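Long-range contacts in ribosomal protein S2-related protein (Deinococcus radiodurans, PDB 2JH3), which binds a [4Fe-4S] cluster and, with its CbiX-like chelatase domains, possibly inserts iron into sirohydrochlorin or a related tetrapyrrole: residues A[6-11]-A[42-47]; A[16-21]-A[213-218]; A[72-77]-A[114-119]; A[123-128]-A[245-250]; A[332-337]-A[349-354]. All blocks are in the same frame, centred on the assembly; numbering follows the deposited sequence.

Interaction 1 (A[6-11]-A[42-47])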
# COMPACT_ATOMS: atom_id res chain seq x y z
N LEU A 6 7.17 -8.57 -33.21
CA LEU A 6 6.43 -9.77 -32.79
C LEU A 6 5.93 -9.46 -31.39
O LEU A 6 6.68 -8.96 -30.59
CB LEU A 6 7.39 -10.94 -32.77
CG LEU A 6 6.84 -12.27 -32.24
CD1 LEU A 6 5.63 -12.75 -33.10
CD2 LEU A 6 7.96 -13.24 -32.31
N VAL A 7 4.66 -9.70 -31.14
CA VAL A 7 4.06 -9.53 -29.84
C VAL A 7 3.56 -10.88 -29.35
O VAL A 7 2.76 -11.51 -30.03
CB VAL A 7 2.89 -8.61 -29.90
CG1 VAL A 7 2.13 -8.59 -28.59
CG2 VAL A 7 3.36 -7.20 -30.31
N LEU A 8 4.11 -11.35 -28.23
CA LEU A 8 3.60 -12.54 -27.52
C LEU A 8 2.61 -12.20 -26.39
O LEU A 8 2.90 -11.33 -25.52
CB LEU A 8 4.79 -13.34 -26.98
CG LEU A 8 5.87 -13.75 -27.96
CD1 LEU A 8 6.82 -14.67 -27.28
CD2 LEU A 8 5.31 -14.37 -29.21
N ILE A 9 1.47 -12.88 -26.38
CA ILE A 9 0.38 -12.62 -25.41
C ILE A 9 0.19 -13.79 -24.47
O ILE A 9 -0.09 -14.93 -24.90
CB ILE A 9 -1.01 -12.43 -26.06
CG1 ILE A 9 -0.97 -11.33 -27.10
CG2 ILE A 9 -2.06 -12.15 -25.00
CD1 ILE A 9 -0.49 -10.05 -26.53
N GLY A 10 0.27 -13.50 -23.17
CA GLY A 10 0.04 -14.51 -22.14
C GLY A 10 -1.18 -14.17 -21.32
O GLY A 10 -1.77 -13.08 -21.44
N HIS A 11 -1.53 -15.07 -20.45
CA HIS A 11 -2.66 -14.86 -19.53
C HIS A 11 -2.33 -13.77 -18.43
O HIS A 11 -3.05 -12.76 -18.26
CB HIS A 11 -3.00 -16.21 -18.89
CG HIS A 11 -4.23 -16.17 -18.06
ND1 HIS A 11 -5.46 -16.52 -18.54
CD2 HIS A 11 -4.43 -15.74 -16.79
CE1 HIS A 11 -6.38 -16.31 -17.61
NE2 HIS A 11 -5.77 -15.87 -16.53
N ASP A 42 12.32 -7.62 -35.72
CA ASP A 42 13.27 -6.64 -35.17
C ASP A 42 13.09 -6.30 -33.68
O ASP A 42 13.95 -5.60 -33.12
CB ASP A 42 13.18 -5.36 -35.99
CG ASP A 42 13.45 -5.66 -37.46
OD1 ASP A 42 14.64 -5.79 -37.76
OD2 ASP A 42 12.47 -5.91 -38.21
N GLU A 43 12.01 -6.80 -33.07
CA GLU A 43 11.75 -6.71 -31.67
C GLU A 43 10.73 -7.79 -31.27
O GLU A 43 9.97 -8.29 -32.14
CB GLU A 43 11.23 -5.31 -31.28
CG GLU A 43 9.76 -5.07 -31.57
CD GLU A 43 9.30 -3.73 -31.12
OE1 GLU A 43 9.99 -3.13 -30.26
OE2 GLU A 43 8.28 -3.27 -31.63
N VAL A 44 10.74 -8.13 -29.98
CA VAL A 44 9.79 -9.09 -29.38
C VAL A 44 9.25 -8.45 -28.11
O VAL A 44 10.01 -8.03 -27.20
CB VAL A 44 10.45 -10.45 -29.09
CG1 VAL A 44 9.45 -11.44 -28.57
CG2 VAL A 44 11.13 -11.01 -30.35
N LEU A 45 7.95 -8.27 -28.09
CA LEU A 45 7.28 -7.64 -26.98
C LEU A 45 6.31 -8.63 -26.31
O LEU A 45 5.97 -9.71 -26.89
CB LEU A 45 6.56 -6.39 -27.48
CG LEU A 45 7.51 -5.28 -28.04
CD1 LEU A 45 6.69 -4.08 -28.41
CD2 LEU A 45 8.62 -4.81 -27.11
N GLU A 46 5.84 -8.24 -25.13
CA GLU A 46 4.92 -9.05 -24.33
C GLU A 46 3.66 -8.30 -24.04
O GLU A 46 3.65 -7.07 -23.85
CB GLU A 46 5.55 -9.42 -23.01
CG GLU A 46 6.75 -10.25 -23.17
CD GLU A 46 7.69 -10.17 -21.95
OE1 GLU A 46 7.16 -10.12 -20.83
OE2 GLU A 46 8.91 -10.25 -22.11
N GLY A 47 2.55 -9.03 -23.99
CA GLY A 47 1.34 -8.49 -23.42
C GLY A 47 0.56 -9.55 -22.64
O GLY A 47 0.72 -10.76 -22.88

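Interaction 2 (A[16-21]-A[213-218])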
# COMPACT_ATOMS: atom_id res chain seq x y z
N HIS A 16 0.03 -14.28 -9.00
CA HIS A 16 1.03 -15.33 -9.13
C HIS A 16 1.89 -15.16 -10.35
O HIS A 16 1.39 -14.98 -11.44
CB HIS A 16 0.26 -16.64 -9.30
CG HIS A 16 -0.64 -16.94 -8.15
ND1 HIS A 16 -0.17 -17.02 -6.85
CD2 HIS A 16 -1.98 -17.14 -8.09
CE1 HIS A 16 -1.18 -17.30 -6.05
NE2 HIS A 16 -2.29 -17.36 -6.77
N GLY A 17 3.19 -15.35 -10.21
CA GLY A 17 4.12 -15.16 -11.33
C GLY A 17 4.32 -16.25 -12.40
O GLY A 17 5.02 -16.01 -13.39
N GLU A 18 3.74 -17.45 -12.26
CA GLU A 18 4.07 -18.53 -13.23
C GLU A 18 3.39 -18.29 -14.54
O GLU A 18 3.85 -18.68 -15.55
CB GLU A 18 3.64 -19.93 -12.79
CG GLU A 18 3.81 -20.18 -11.31
CD GLU A 18 2.67 -19.56 -10.54
OE1 GLU A 18 1.48 -19.57 -11.04
OE2 GLU A 18 2.99 -19.04 -9.46
N SER A 19 2.28 -17.59 -14.44
CA SER A 19 1.27 -17.47 -15.44
C SER A 19 1.70 -16.53 -16.55
O SER A 19 0.90 -16.36 -17.53
CB SER A 19 0.02 -16.93 -14.72
OG SER A 19 0.18 -17.27 -13.31
N ALA A 20 2.90 -15.92 -16.32
CA ALA A 20 3.64 -15.00 -17.18
C ALA A 20 5.04 -15.49 -17.51
O ALA A 20 5.61 -15.10 -18.53
CB ALA A 20 3.78 -13.61 -16.50
N ARG A 21 5.64 -16.29 -16.62
CA ARG A 21 7.01 -16.83 -16.88
C ARG A 21 7.15 -17.62 -18.19
O ARG A 21 8.16 -17.51 -18.84
CB ARG A 21 7.58 -17.63 -15.69
CG ARG A 21 8.93 -17.09 -15.22
NE ARG A 21 9.17 -19.71 -13.75
CZ ARG A 21 8.04 -20.11 -13.16
NH1 ARG A 21 7.85 -19.85 -11.88
NH2 ARG A 21 7.11 -20.75 -13.87
N LEU A 213 0.15 -27.61 -20.39
CA LEU A 213 -0.08 -26.37 -19.63
C LEU A 213 1.08 -25.41 -19.90
O LEU A 213 2.24 -25.83 -20.07
CB LEU A 213 -0.04 -26.72 -18.12
CG LEU A 213 -1.26 -27.16 -17.34
CD1 LEU A 213 -2.48 -27.39 -18.14
CD2 LEU A 213 -0.90 -28.35 -16.48
N THR A 214 0.79 -24.10 -19.88
CA THR A 214 1.89 -23.13 -19.94
C THR A 214 2.68 -23.19 -18.67
O THR A 214 3.91 -23.04 -18.68
CB THR A 214 1.41 -21.67 -20.12
OG1 THR A 214 0.42 -21.39 -19.14
CG2 THR A 214 0.84 -21.46 -21.51
N HIS A 215 1.99 -23.39 -17.56
CA HIS A 215 2.62 -23.40 -16.23
C HIS A 215 1.82 -24.25 -15.30
O HIS A 215 0.72 -24.71 -15.62
CB HIS A 215 2.68 -21.98 -15.63
CG HIS A 215 1.34 -21.34 -15.53
ND1 HIS A 215 0.61 -20.99 -16.66
CD2 HIS A 215 0.56 -21.09 -14.47
CE1 HIS A 215 -0.56 -20.50 -16.28
NE2 HIS A 215 -0.62 -20.56 -14.96
N LEU A 216 2.39 -24.43 -14.11
CA LEU A 216 1.71 -25.15 -13.05
C LEU A 216 1.88 -24.39 -11.74
O LEU A 216 2.96 -24.39 -11.14
CB LEU A 216 2.28 -26.58 -12.96
CG LEU A 216 1.39 -27.62 -12.28
CD1 LEU A 216 0.08 -27.77 -12.99
CD2 LEU A 216 2.13 -28.92 -12.23
N GLY A 217 0.81 -23.72 -11.32
CA GLY A 217 0.79 -23.04 -10.05
C GLY A 217 0.86 -24.03 -8.91
O GLY A 217 0.76 -25.24 -9.11
N LYS A 218 1.02 -23.50 -7.71
CA LYS A 218 1.25 -24.33 -6.53
C LYS A 218 -0.04 -25.02 -6.10
O LYS A 218 -0.00 -26.16 -5.61
CB LYS A 218 1.84 -23.49 -5.39
CG LYS A 218 3.29 -22.91 -5.70
CD LYS A 218 4.15 -22.70 -4.40
CE LYS A 218 5.24 -21.58 -4.54
NZ LYS A 218 5.59 -20.97 -3.19

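Interaction 3 (A[72-77]-A[114-119])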
# COMPACT_ATOMS: atom_id res chain seq x y z
N VAL A 72 0.22 -17.07 -26.56
CA VAL A 72 0.88 -18.16 -25.84
C VAL A 72 -0.16 -18.78 -24.87
O VAL A 72 -0.11 -18.59 -23.65
CB VAL A 72 2.18 -17.65 -25.12
CG1 VAL A 72 2.98 -18.85 -24.48
CG2 VAL A 72 3.08 -17.01 -26.10
N PHE A 73 -1.15 -19.44 -25.48
CA PHE A 73 -2.23 -20.12 -24.79
C PHE A 73 -2.30 -21.51 -25.41
O PHE A 73 -2.14 -21.69 -26.63
CB PHE A 73 -3.59 -19.45 -24.98
CG PHE A 73 -3.76 -18.17 -24.20
CD1 PHE A 73 -4.65 -18.10 -23.14
CD2 PHE A 73 -3.00 -17.05 -24.51
CE1 PHE A 73 -4.79 -16.93 -22.41
CE2 PHE A 73 -3.16 -15.87 -23.80
CZ PHE A 73 -4.05 -15.83 -22.74
N LEU A 74 -2.54 -22.50 -24.53
CA LEU A 74 -2.59 -23.88 -24.96
C LEU A 74 -4.02 -24.31 -25.06
O LEU A 74 -4.40 -25.40 -24.65
CB LEU A 74 -1.77 -24.76 -24.02
CG LEU A 74 -0.29 -24.41 -24.09
CD1 LEU A 74 0.55 -25.30 -23.22
CD2 LEU A 74 0.23 -24.57 -25.47
N SER A 75 -4.85 -23.42 -25.57
CA SER A 75 -6.24 -23.73 -25.86
C SER A 75 -6.62 -22.86 -27.04
O SER A 75 -5.82 -21.96 -27.46
CB SER A 75 -7.13 -23.42 -24.69
OG SER A 75 -6.97 -22.03 -24.35
N GLU A 76 -7.77 -23.16 -27.63
CA GLU A 76 -8.28 -22.39 -28.74
C GLU A 76 -9.75 -22.41 -28.51
O GLU A 76 -10.37 -23.45 -28.61
CB GLU A 76 -7.91 -23.02 -30.08
CG GLU A 76 -8.47 -22.35 -31.30
CD GLU A 76 -7.83 -22.91 -32.58
OE1 GLU A 76 -7.63 -24.18 -32.65
OE2 GLU A 76 -7.54 -22.08 -33.48
N GLY A 77 -10.29 -21.28 -28.12
CA GLY A 77 -11.59 -21.27 -27.51
C GLY A 77 -11.98 -19.83 -27.25
O GLY A 77 -11.45 -18.92 -27.88
N ARG A 114 -3.46 -17.90 -34.76
CA ARG A 114 -4.01 -18.96 -33.95
C ARG A 114 -3.11 -19.09 -32.77
O ARG A 114 -1.94 -18.67 -32.78
CB ARG A 114 -4.07 -20.24 -34.80
CG ARG A 114 -5.10 -20.12 -35.87
CD ARG A 114 -5.22 -21.44 -36.68
NE ARG A 114 -5.83 -22.52 -35.89
CZ ARG A 114 -6.02 -23.77 -36.34
NH1 ARG A 114 -5.62 -24.11 -37.58
NH2 ARG A 114 -6.55 -24.68 -35.55
N PRO A 115 -3.66 -19.63 -31.70
CA PRO A 115 -2.86 -19.86 -30.52
C PRO A 115 -1.83 -20.96 -30.59
O PRO A 115 -1.98 -21.94 -31.37
CB PRO A 115 -3.91 -20.16 -29.47
CG PRO A 115 -5.16 -20.37 -30.17
CD PRO A 115 -5.06 -20.01 -31.53
N LEU A 116 -0.80 -20.82 -29.76
CA LEU A 116 0.31 -21.79 -29.64
C LEU A 116 -0.24 -23.19 -29.62
O LEU A 116 0.21 -24.06 -30.36
CB LEU A 116 1.07 -21.55 -28.36
CG LEU A 116 2.18 -22.51 -28.03
CD1 LEU A 116 3.18 -22.48 -29.18
CD2 LEU A 116 2.87 -22.15 -26.77
N GLY A 117 -1.28 -23.38 -28.81
CA GLY A 117 -1.84 -24.71 -28.59
C GLY A 117 -2.43 -25.31 -29.84
O GLY A 117 -2.53 -26.52 -29.93
N ALA A 118 -2.81 -24.50 -30.81
CA ALA A 118 -3.36 -25.01 -32.10
C ALA A 118 -2.33 -25.49 -33.15
O ALA A 118 -2.67 -26.17 -34.12
CB ALA A 118 -4.28 -23.96 -32.74
N HIS A 119 -1.08 -25.07 -33.01
CA HIS A 119 -0.10 -25.40 -34.03
C HIS A 119 0.40 -26.87 -33.94
O HIS A 119 0.71 -27.40 -32.85
CB HIS A 119 1.07 -24.44 -34.01
CG HIS A 119 1.95 -24.54 -35.23
ND1 HIS A 119 1.73 -23.82 -36.37
CD2 HIS A 119 3.05 -25.29 -35.46
CE1 HIS A 119 2.67 -24.11 -37.25
NE2 HIS A 119 3.48 -25.01 -36.72

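Interaction 4 (A[123-128]-A[245-250])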
# COMPACT_ATOMS: atom_id res chain seq x y z
N ALA A 123 2.97 -31.06 -31.01
CA ALA A 123 3.29 -32.53 -30.89
C ALA A 123 4.79 -32.84 -30.70
O ALA A 123 5.18 -33.69 -29.86
CB ALA A 123 2.75 -33.25 -32.09
N ASP A 124 5.64 -32.13 -31.47
CA ASP A 124 7.10 -32.21 -31.30
C ASP A 124 7.59 -31.72 -29.98
O ASP A 124 8.55 -32.29 -29.39
CB ASP A 124 7.79 -31.31 -32.34
CG ASP A 124 7.43 -31.69 -33.75
OD1 ASP A 124 7.73 -32.83 -34.15
OD2 ASP A 124 6.82 -30.86 -34.47
N ALA A 125 7.01 -30.60 -29.52
CA ALA A 125 7.36 -30.05 -28.21
C ALA A 125 6.94 -31.02 -27.07
O ALA A 125 7.66 -31.20 -26.12
CB ALA A 125 6.73 -28.64 -28.02
N ILE A 126 5.76 -31.60 -27.19
CA ILE A 126 5.26 -32.60 -26.24
C ILE A 126 6.19 -33.84 -26.20
O ILE A 126 6.69 -34.18 -25.14
CB ILE A 126 3.86 -33.08 -26.65
CG1 ILE A 126 2.81 -31.98 -26.41
CG2 ILE A 126 3.50 -34.43 -25.90
CD1 ILE A 126 1.45 -32.22 -27.12
N ALA A 127 6.44 -34.46 -27.36
CA ALA A 127 7.46 -35.54 -27.49
C ALA A 127 8.81 -35.18 -26.91
O ALA A 127 9.46 -35.98 -26.19
CB ALA A 127 7.58 -36.03 -28.93
N ALA A 128 9.26 -33.96 -27.13
CA ALA A 128 10.58 -33.63 -26.63
C ALA A 128 10.62 -33.58 -25.13
O ALA A 128 11.56 -34.09 -24.50
CB ALA A 128 11.03 -32.34 -27.19
N GLY A 245 7.44 -31.62 -16.29
CA GLY A 245 6.92 -30.29 -16.10
C GLY A 245 6.09 -29.94 -17.31
O GLY A 245 6.09 -30.67 -18.29
N PRO A 246 5.38 -28.81 -17.23
CA PRO A 246 4.48 -28.28 -18.23
C PRO A 246 5.20 -28.04 -19.49
O PRO A 246 6.33 -27.55 -19.45
CB PRO A 246 4.02 -26.97 -17.63
CG PRO A 246 4.16 -27.12 -16.27
CD PRO A 246 5.41 -27.94 -16.05
N VAL A 247 4.57 -28.37 -20.61
CA VAL A 247 5.23 -28.32 -21.88
C VAL A 247 5.60 -26.88 -22.23
O VAL A 247 6.63 -26.64 -22.90
CB VAL A 247 4.38 -28.93 -23.00
CG1 VAL A 247 3.09 -28.14 -23.27
CG2 VAL A 247 5.17 -29.01 -24.28
N GLY A 248 4.80 -25.95 -21.72
CA GLY A 248 4.97 -24.52 -21.97
C GLY A 248 6.33 -24.04 -21.54
O GLY A 248 6.76 -23.00 -21.97
N GLU A 249 7.02 -24.79 -20.68
CA GLU A 249 8.29 -24.35 -20.18
C GLU A 249 9.47 -24.96 -20.98
O GLU A 249 10.63 -24.66 -20.72
CB GLU A 249 8.41 -24.66 -18.68
CG GLU A 249 7.10 -24.47 -17.80
CD GLU A 249 6.76 -23.03 -17.39
OE1 GLU A 249 6.97 -22.12 -18.23
OE2 GLU A 249 6.28 -22.81 -16.24
N HIS A 250 9.18 -25.76 -21.99
CA HIS A 250 10.21 -26.41 -22.76
C HIS A 250 10.81 -25.50 -23.88
O HIS A 250 10.09 -24.85 -24.60
CB HIS A 250 9.63 -27.70 -23.36
CG HIS A 250 10.67 -28.68 -23.81
ND1 HIS A 250 11.13 -28.76 -25.11
CD2 HIS A 250 11.36 -29.63 -23.12
CE1 HIS A 250 12.07 -29.68 -25.20
NE2 HIS A 250 12.23 -30.22 -24.00

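Interaction 5 (A[332-337]-A[349-354])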
# COMPACT_ATOMS: atom_id res chain seq x y z
N ASP A 332 12.52 -8.87 -13.69
CA ASP A 332 12.42 -9.87 -12.62
C ASP A 332 12.60 -9.22 -11.23
O ASP A 332 11.90 -9.54 -10.30
CB ASP A 332 13.55 -10.90 -12.74
CG ASP A 332 13.46 -11.79 -13.98
OD1 ASP A 332 12.50 -11.71 -14.74
OD2 ASP A 332 14.39 -12.60 -14.16
N LEU A 333 13.56 -8.33 -11.05
CA LEU A 333 13.80 -7.77 -9.75
C LEU A 333 12.70 -6.80 -9.26
O LEU A 333 12.54 -6.57 -8.04
CB LEU A 333 15.15 -7.08 -9.68
CG LEU A 333 16.28 -7.67 -8.80
CD1 LEU A 333 16.34 -9.23 -8.77
CD2 LEU A 333 17.64 -7.05 -9.25
N THR A 334 11.94 -6.26 -10.17
CA THR A 334 10.87 -5.30 -9.87
C THR A 334 9.47 -5.92 -10.00
O THR A 334 8.44 -5.24 -9.88
CB THR A 334 11.00 -4.08 -10.80
OG1 THR A 334 10.97 -4.47 -12.17
CG2 THR A 334 12.31 -3.32 -10.53
N ALA A 335 9.44 -7.24 -10.23
CA ALA A 335 8.19 -7.95 -10.41
C ALA A 335 7.40 -8.13 -9.09
O ALA A 335 6.17 -8.30 -9.11
CB ALA A 335 8.43 -9.33 -11.10
N ARG A 336 8.07 -8.07 -7.95
CA ARG A 336 7.41 -8.23 -6.67
C ARG A 336 7.78 -7.08 -5.76
O ARG A 336 8.88 -6.49 -5.90
CB ARG A 336 7.83 -9.57 -6.01
CG ARG A 336 7.40 -10.79 -6.83
CD ARG A 336 7.96 -12.16 -6.28
NE ARG A 336 7.30 -13.27 -7.05
CZ ARG A 336 6.06 -13.77 -6.83
NH1 ARG A 336 5.22 -13.33 -5.87
NH2 ARG A 336 5.59 -14.72 -7.64
N ASP A 337 6.88 -6.79 -4.82
CA ASP A 337 7.08 -5.79 -3.79
C ASP A 337 7.93 -6.35 -2.65
O ASP A 337 8.36 -7.53 -2.68
CB ASP A 337 5.76 -5.16 -3.33
CG ASP A 337 4.86 -6.12 -2.47
OD1 ASP A 337 5.36 -7.13 -1.94
OD2 ASP A 337 3.64 -5.83 -2.35
N ARG A 349 2.81 2.41 -6.30
CA ARG A 349 3.88 2.93 -5.44
C ARG A 349 4.44 1.86 -4.50
O ARG A 349 4.51 2.01 -3.23
CB ARG A 349 3.36 4.15 -4.70
CG ARG A 349 4.46 5.21 -4.31
CD ARG A 349 4.04 6.06 -3.09
NE ARG A 349 2.82 6.81 -3.44
CZ ARG A 349 2.28 7.79 -2.72
NH1 ARG A 349 2.84 8.13 -1.58
NH2 ARG A 349 1.18 8.38 -3.10
N THR A 350 4.92 0.76 -5.10
CA THR A 350 5.34 -0.43 -4.37
C THR A 350 6.60 -1.03 -4.96
O THR A 350 6.91 -2.15 -4.66
CB THR A 350 4.25 -1.47 -4.42
OG1 THR A 350 4.02 -1.79 -5.78
CG2 THR A 350 2.95 -0.94 -3.77
N LEU A 351 7.40 -0.23 -5.70
CA LEU A 351 8.61 -0.71 -6.34
C LEU A 351 9.53 -1.03 -5.19
O LEU A 351 9.61 -0.29 -4.26
CB LEU A 351 9.24 0.36 -7.21
CG LEU A 351 10.31 0.02 -8.22
CD1 LEU A 351 9.69 -0.80 -9.23
CD2 LEU A 351 10.88 1.29 -8.81
N PRO A 352 10.18 -2.18 -5.22
CA PRO A 352 11.13 -2.52 -4.19
C PRO A 352 12.49 -1.78 -4.31
O PRO A 352 12.89 -1.32 -5.37
CB PRO A 352 11.24 -4.06 -4.34
CG PRO A 352 11.13 -4.25 -5.81
CD PRO A 352 10.07 -3.23 -6.24
N ARG A 353 13.11 -1.61 -3.15
CA ARG A 353 14.43 -1.09 -3.01
C ARG A 353 15.46 -2.21 -3.17
O ARG A 353 15.14 -3.37 -3.28
CB ARG A 353 14.60 -0.37 -1.66
CG ARG A 353 13.86 0.91 -1.56
CD ARG A 353 13.84 1.44 -0.12
NE ARG A 353 12.85 0.74 0.68
CZ ARG A 353 12.52 0.98 1.96
NH1 ARG A 353 13.16 1.91 2.64
NH2 ARG A 353 11.51 0.30 2.50
N GLY A 354 16.70 -1.78 -3.33
CA GLY A 354 17.84 -2.69 -3.21
C GLY A 354 18.58 -3.16 -4.45
O GLY A 354 19.54 -3.92 -4.37

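Interaction 1 (A[6-11]-A[42-47])
Five backbone hydrogen bonds lace strand 6-10 to strand 43-47, whose short axes approach to 4.6 Å and run within 25° of parallel. Leu-6 N gives its hydrogen to Glu-43 O at 3.0 Å, and Leu-6 O in turn accepts from Leu-45 N. Leu-8 repeats the pattern, its N reaching Leu-45 O and its O receiving Gly-47 N, before Gly-10 N closes the ladder on Gly-47 O at 2.8 Å. Four of the five acceptor carbonyls also take a CA-H...O contact, such as Val-44 CA to Leu-6 O at 3.3 Å. Val-7 and Ile-9 turn their own amides and carbonyls to Thr-68, Val-70 and Val-72 on the other flank.

Among the side chains, Ile-9 CD1 comes within 3.9 Å of Gly-47 CA, and a CB on Gly-47 would press tightly on that methyl. Leu-6, Leu-8, Val-44 and Glu-46 share one face, where helices 18-35 and 253-262 pack; the parallel strands, linked through helix 18-35, form the beta-alpha-beta unit opening the chelatase-like fold. The buried Glu-46 carboxylate is held by Arg-31 through OE2 and Tyr-48 OH through OE1; Glu-43 takes Ser-5 OG and Ala-63 N on OE2 and Arg-365 on OE1. With Arg-31 and Arg-365, both outside the two segments, as counter-charges, these glutamates are likely to stay ionised although buried.

Interaction 2 (A[16-21]-A[213-218])
Two chelatase-like alpha/beta units meet here: the start of helix 18-35, from the first CbiX region, rests on the loop between strand 207-211 and helix 218-234 of the second. No hydrogen bond crosses between the segments, so shape and one CH-pi contact carry the join. Leu-213 ties the loop to Gly-248 through the backbone. Thr-214 then places OG1 only 2.5 Å from His-215 ND1, a short hydrogen bond that fixes the rotation of the imidazole; either atom could be the donor.

His-215 does most of the touching. Its CG sits between the backbone N and the carbonyl carbon (chi1 57°), which brings the ring beneath the helix. Ser-19 CA stands 3.6 Å from the ring centroid and only 7° off the normal, squarely over one face, while His-215 CB packs against Glu-18 CB at 3.6 Å. An alanine here would keep the CB contact but remove the ring, and with it the CH-pi face and the bond to Thr-214, which would probably loosen the seat of the helix start on this loop.

Leu-216 turns its side chain to Ala-221 and Leu-224 of helix 218-234. Gly-217, the N-cap of that helix, is met by the bent Glu-18 chain (chi2 80°), whose OE1 reaches Gly-217 CA at 3.7 Å. The helix start may favour this carboxylate's charge. On the facing segment, Ser-19 OG gives its hydrogen to His-16 O at 3.2 Å, from well above the carbonyl plane.

Interaction 3 (A[72-77]-A[114-119])
A single main-chain hydrogen bond joins the backbones of 72-77 and 114-119: Gly-117 N donates to Phe-73 O at 2.9 Å, lying in the carbonyl plane. Close by, Ser-75 O is less well served. It is buried here with no polar partner in the model, and Pro-115 CG presses to 3.2 Å from it.

The charged pairing lies at the other end. Arg-114 grips Glu-76 side-on, NE to OE2 at 3.0 Å and NH2 to OE1 at 3.1 Å, the latter nearly straight at 170°. Both oxygens use their syn lone pairs, and carboxylate and guanidinium are nearly coplanar (21°), so the two bonds hold the groups close to one plane. A bend at chi3 (70°) swings the guanidinium to the acid, and its NH1 is engaged by Thr-98. Glu-76 reaches it with an extended chain that crosses Pro-115 at about a right angle.

Apolar packing fills the inner side. Leu-116 CD2 lies alongside Leu-74 CD2 at 3.8 Å, both side chains pointing the same way, with Val-72 CG1 next to them. Leu-74 CD2 also rests on Gly-117 CA, and a CB on Gly-117 would clash with Leu-74 CA, so the close approach calls for glycine.

Both segments follow neighbouring parallel strands, 66-71 and 108-112, and lead into helices 78-88 and 122-133; the 3-10 turn 116-118 thus packs against the loop at the C-terminal ends of the parallel strands of the first sheet, in a chelatase-type alpha/beta fold.

Interaction 4 (A[123-128]-A[245-250])
From CB, the His-250 side chain puts CG anti to its backbone N (chi1 -162°), which carries the imidazole across to helix 122-133. CE1 makes the closest touch, 3.5 Å from Ala-128 CB. ND1 lies 4.1 Å from the same methyl, and it caps Ala-252 N at the turn leading into helix 253-262. NE2, at the tip, passes 3.9 Å from Ala-128 C and hydrogen-bonds Asp-132 OD2, one turn further along the helix. Since ND1 accepts an N-H, NE2 probably carries the proton for that bond. A leucine here would have neither ring nitrogen, and the tie between the capped turn and the helix would probably loosen.

Val-247 supplies the apolar half: CG2, anti to its backbone N, lies 3.8 Å from Ala-125 O and 4.1 Å from Ala-125 CB, and approaches Ile-126 more loosely. No hydrogen bond joins the two segments directly.

In the fold, the 3-10 turn 247-249 follows strand 241-243 and precedes helix 253-262, while helix 122-133 lies with its Ala-123 and Ala-127 on helix 155-167 and its Ile-126 on strand 144-149 of the second sheet.

Interaction 5 (A[332-337]-A[349-354])
Pro-352 pushes its ring into the turn that ends helix 327-333. The C-gamma endo pucker sets CG 3.2 Å from Arg-336 O and 3.5 Å from Leu-333 O, so one carbon packs against two carbonyl oxygens of the turn. No hydrogen bond crosses between the segments; packing alone joins them.

Thr-334, where the chain leaves helical geometry, holds OG1 between its backbone N and carbonyl carbon (chi1 57°). That rotamer turns the hydroxyl to Leu-330 O, back in the helix, and to Arg-346, and leaves CG2 anti to the carbonyl carbon. The methyl then lies beside Leu-351 CD1 at 3.9 Å, the two side chains running the same way. Leu-351 achieves this with CG anti to its backbone N (chi1 -165°).

Together the segments close the loop that connects helix 327-333 to strand 355-359 in the DR2241 stabilising domain, beside that domain's mixed sheet. The site also lies at the dimer interface, since Leu-351 O accepts from Arg-349 of the second subunit, and the Thr-350 side chain is about 11 Å from the bound [4Fe-4S] cluster.

Asp-337 too has its CG in the crowded position (chi1 71°). Its carboxylate is thereby spent on its own side of the contact, OD1 on Ala-339 N and OD2 in a salt bridge to Arg-341, and the CB methylene is what meets Thr-350 O at 3.5 Å. Thr-350 presents CB to Asp-337 CB at 4.1 Å, while its OG1 bonds Arg-343 NE.

From the N terminus, interaction 1 closes a short loop from strand 5-10 through helix 18-35 to strand 43-48. Interaction 2 starts inside that loop, at 16-21, and so crosses it, running on to 213-218 to bring the first chelatase-like unit against the second. Interaction 3 closes wholly within this span, and touches interaction 1 where Val-72 N meets Ile-9 O. Interaction 4 opens at 123-128, after 3 has closed, and crosses interaction 2 by ending at 245-250; Leu-213 and Gly-248 link the two. Interaction 5 follows in series, a local closure in the stabilising domain, about 32 Å from interaction 3 between centres.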